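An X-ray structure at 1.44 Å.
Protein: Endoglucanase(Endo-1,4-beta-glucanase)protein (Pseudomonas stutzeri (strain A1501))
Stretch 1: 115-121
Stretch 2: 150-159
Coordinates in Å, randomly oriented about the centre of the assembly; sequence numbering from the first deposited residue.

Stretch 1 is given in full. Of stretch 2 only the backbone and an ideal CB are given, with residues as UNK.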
# COMPACT_ATOMS: atom_id res chain seq x y z
N PRO A 115 -11.15 2.77 21.07
CA PRO A 115 -10.29 1.77 21.73
C PRO A 115 -9.71 0.79 20.72
O PRO A 115 -10.18 0.62 19.59
CB PRO A 115 -11.23 1.10 22.75
CG PRO A 115 -12.35 2.15 22.98
CD PRO A 115 -12.51 2.83 21.64
N TYR A 116 -8.63 0.17 21.15
CA TYR A 116 -8.02 -0.90 20.39
C TYR A 116 -9.03 -1.98 20.00
O TYR A 116 -8.93 -2.57 18.92
CB TYR A 116 -6.96 -1.51 21.28
CG TYR A 116 -5.65 -0.78 21.36
CD1 TYR A 116 -5.33 0.26 20.50
CD2 TYR A 116 -4.71 -1.19 22.29
CE1 TYR A 116 -4.07 0.86 20.54
CE2 TYR A 116 -3.49 -0.57 22.37
CZ TYR A 116 -3.17 0.44 21.50
OH TYR A 116 -1.94 1.00 21.64
N GLU A 117 -9.98 -2.29 20.89
CA GLU A 117 -11.00 -3.30 20.60
C GLU A 117 -11.88 -2.92 19.42
O GLU A 117 -12.42 -3.80 18.74
CB GLU A 117 -11.84 -3.55 21.87
CG GLU A 117 -12.84 -4.73 21.81
CD GLU A 117 -12.39 -5.90 20.89
OE1 GLU A 117 -13.16 -6.29 19.98
OE2 GLU A 117 -11.28 -6.44 21.10
N ALA A 118 -12.08 -1.63 19.17
CA ALA A 118 -12.91 -1.22 18.04
C ALA A 118 -12.20 -1.47 16.72
O ALA A 118 -12.83 -1.85 15.72
CB ALA A 118 -13.26 0.26 18.21
N TYR A 119 -10.90 -1.24 16.69
CA TYR A 119 -10.06 -1.53 15.53
C TYR A 119 -9.95 -3.03 15.29
O TYR A 119 -10.15 -3.51 14.17
CB TYR A 119 -8.72 -0.88 15.83
CG TYR A 119 -7.70 -0.91 14.77
CD1 TYR A 119 -8.00 -0.50 13.48
CD2 TYR A 119 -6.42 -1.30 15.06
CE1 TYR A 119 -7.04 -0.53 12.49
CE2 TYR A 119 -5.44 -1.34 14.07
CZ TYR A 119 -5.76 -0.95 12.78
OH TYR A 119 -4.76 -0.98 11.80
N ALA A 120 -9.61 -3.81 16.33
CA ALA A 120 -9.59 -5.26 16.20
C ALA A 120 -10.90 -5.81 15.61
O ALA A 120 -10.87 -6.67 14.72
CB ALA A 120 -9.30 -5.88 17.56
N SER A 121 -12.05 -5.34 16.11
CA SER A 121 -13.33 -5.89 15.65
C SER A 121 -13.56 -5.61 14.18
O SER A 121 -13.97 -6.49 13.42
CB SER A 121 -14.50 -5.32 16.48
OG SER A 121 -15.73 -5.58 15.83
N UNK A 150 2.58 6.87 20.89
CA UNK A 150 2.91 5.56 21.40
C UNK A 150 1.82 4.54 21.21
O UNK A 150 1.95 3.44 21.74
CB UNK A 150 3.25 5.66 22.89
N UNK A 151 0.76 4.87 20.48
CA UNK A 151 -0.40 4.00 20.41
C UNK A 151 -0.36 3.06 19.23
O UNK A 151 -1.05 2.03 19.26
CB UNK A 151 -1.68 4.84 20.35
N UNK A 152 0.42 3.36 18.18
CA UNK A 152 0.36 2.53 16.97
C UNK A 152 0.77 1.06 17.22
O UNK A 152 0.07 0.16 16.73
CB UNK A 152 1.26 3.14 15.89
N UNK A 153 1.87 0.75 17.93
CA UNK A 153 2.28 -0.67 18.03
C UNK A 153 1.24 -1.58 18.68
O UNK A 153 1.01 -2.70 18.21
CB UNK A 153 3.58 -0.77 18.83
N UNK A 154 0.60 -1.12 19.75
CA UNK A 154 -0.47 -1.89 20.36
C UNK A 154 -1.68 -2.06 19.45
O UNK A 154 -2.37 -3.09 19.52
CB UNK A 154 -0.90 -1.22 21.67
N UNK A 155 -2.00 -1.04 18.66
CA UNK A 155 -3.14 -1.13 17.74
C UNK A 155 -2.87 -2.16 16.66
O UNK A 155 -3.75 -2.95 16.31
CB UNK A 155 -3.44 0.23 17.11
N UNK A 156 -1.63 -2.17 16.14
CA UNK A 156 -1.25 -3.12 15.09
C UNK A 156 -1.35 -4.56 15.60
O UNK A 156 -1.83 -5.45 14.87
CB UNK A 156 0.17 -2.83 14.60
N UNK A 157 -0.89 -4.83 16.83
CA UNK A 157 -1.02 -6.17 17.38
C UNK A 157 -2.48 -6.55 17.67
O UNK A 157 -2.86 -7.72 17.53
CB UNK A 157 -0.19 -6.28 18.66
N UNK A 158 -3.31 -5.59 18.10
CA UNK A 158 -4.71 -5.90 18.34
C UNK A 158 -5.39 -6.34 17.05
O UNK A 158 -6.13 -7.34 17.05
CB UNK A 158 -5.43 -4.69 18.94
N UNK A 159 -5.13 -5.65 15.94
CA UNK A 159 -5.74 -6.02 14.67
C UNK A 159 -5.21 -7.35 14.16
O UNK A 159 -5.97 -8.17 13.63
CB UNK A 159 -5.50 -4.93 13.63

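Position 150 lies in a loop, with phi/psi of 79/8. A positive phi by itself favours glycine, and stretch 1 offers nothing near its ideal CB; the residue is Gly 150.

At position 151 the CA-to-CB bond points sideways, and the ideal CB lies 4.1 Å from Tyr 116 OH. Many side chains would fit here, because the polar demand of the phenol is met by the backbone: Tyr 116 OH donates a hydrogen bond of 2.7 Å to the carbonyl O of position 151. The deposited Leu 151 (chi1 m, chi2 t) brings its CD2 to 3.9 Å from Tyr 116 OH.

The CB of position 152 points away, so a short side chain would not reach stretch 1, whereas the end of a long one could come nearer to Tyr 119. Trp 152 does so with chi1 t: its CZ3 comes to 3.6 Å from Tyr 119 OH, which sits at the edge of the indole, and to 4.1 Å from Tyr 119 CE2. Position 153 also points away, into space that stretch 1 leaves free. Many residues would suit; it is Pro 153, whose phi of -61° agrees with the proline ring.

Position 154 is the most restrictive. Its CB direction is toward stretch 1, and an ideal CB would fall 2.5 Å from Tyr 116 OH, a clash. Only the absence of a side chain suits this place, and Gly 154 lets the phenol pass, with its CA 3.5 Å from Tyr 116 OH.

At position 155 the ideal CB is 3.5 Å from Tyr 116 CE1 and 3.9 Å from Tyr 119 CD2, so it is flanked by two aromatic rings and a small apolar group fits well. Ala 155 puts its methyl there, CB lying 3.6 Å from Tyr 116 CE1, while its backbone N lies over one face of the Tyr 116 ring.

Positions 156 and 157 have no ideal CB within reach of stretch 1, which therefore sets little limit on them. They are Ala 156 and Gln 157, the latter with its end leading away.

Position 158 points toward the other helix, its ideal CB 4.1 Å from Tyr 116 O and 4.3 Å from Ala 120 CB. A small apolar residue suits such close packing, and Ala 158 packs its CB 4.2 Å from Tyr 116 CB.

At position 159 the backbones come close, its CA 4.2 Å from Ala 120 CA, which favours a small residue such as alanine, glycine or serine. Ala 159 sets its CB 3.6 Å from Tyr 119 CE2.

Stretch 2, residues 150-159: GLWPGAAQAA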
# COMPACT_ATOMS: atom_id res chain seq x y z
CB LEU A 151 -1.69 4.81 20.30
CG LEU A 151 -2.04 5.64 21.51
CD1 LEU A 151 -3.24 6.49 21.19
CD2 LEU A 151 -2.28 4.73 22.69
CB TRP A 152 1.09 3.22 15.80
CG TRP A 152 1.24 2.25 14.63
CD1 TRP A 152 2.40 1.86 14.04
CD2 TRP A 152 0.19 1.50 13.98
NE1 TRP A 152 2.14 0.95 13.03
CE2 TRP A 152 0.79 0.72 12.98
CE3 TRP A 152 -1.19 1.46 14.10
CZ2 TRP A 152 0.06 -0.13 12.15
CZ3 TRP A 152 -1.91 0.61 13.27
CH2 TRP A 152 -1.28 -0.16 12.32
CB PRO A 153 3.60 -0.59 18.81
CG PRO A 153 4.17 0.79 18.43
CD PRO A 153 2.94 1.67 18.38
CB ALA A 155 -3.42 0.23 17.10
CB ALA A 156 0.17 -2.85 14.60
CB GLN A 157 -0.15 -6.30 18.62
CG GLN A 157 0.01 -7.71 19.12
CD GLN A 157 0.91 -8.52 18.21
OE1 GLN A 157 2.08 -8.22 18.05
NE2 GLN A 157 0.36 -9.55 17.60
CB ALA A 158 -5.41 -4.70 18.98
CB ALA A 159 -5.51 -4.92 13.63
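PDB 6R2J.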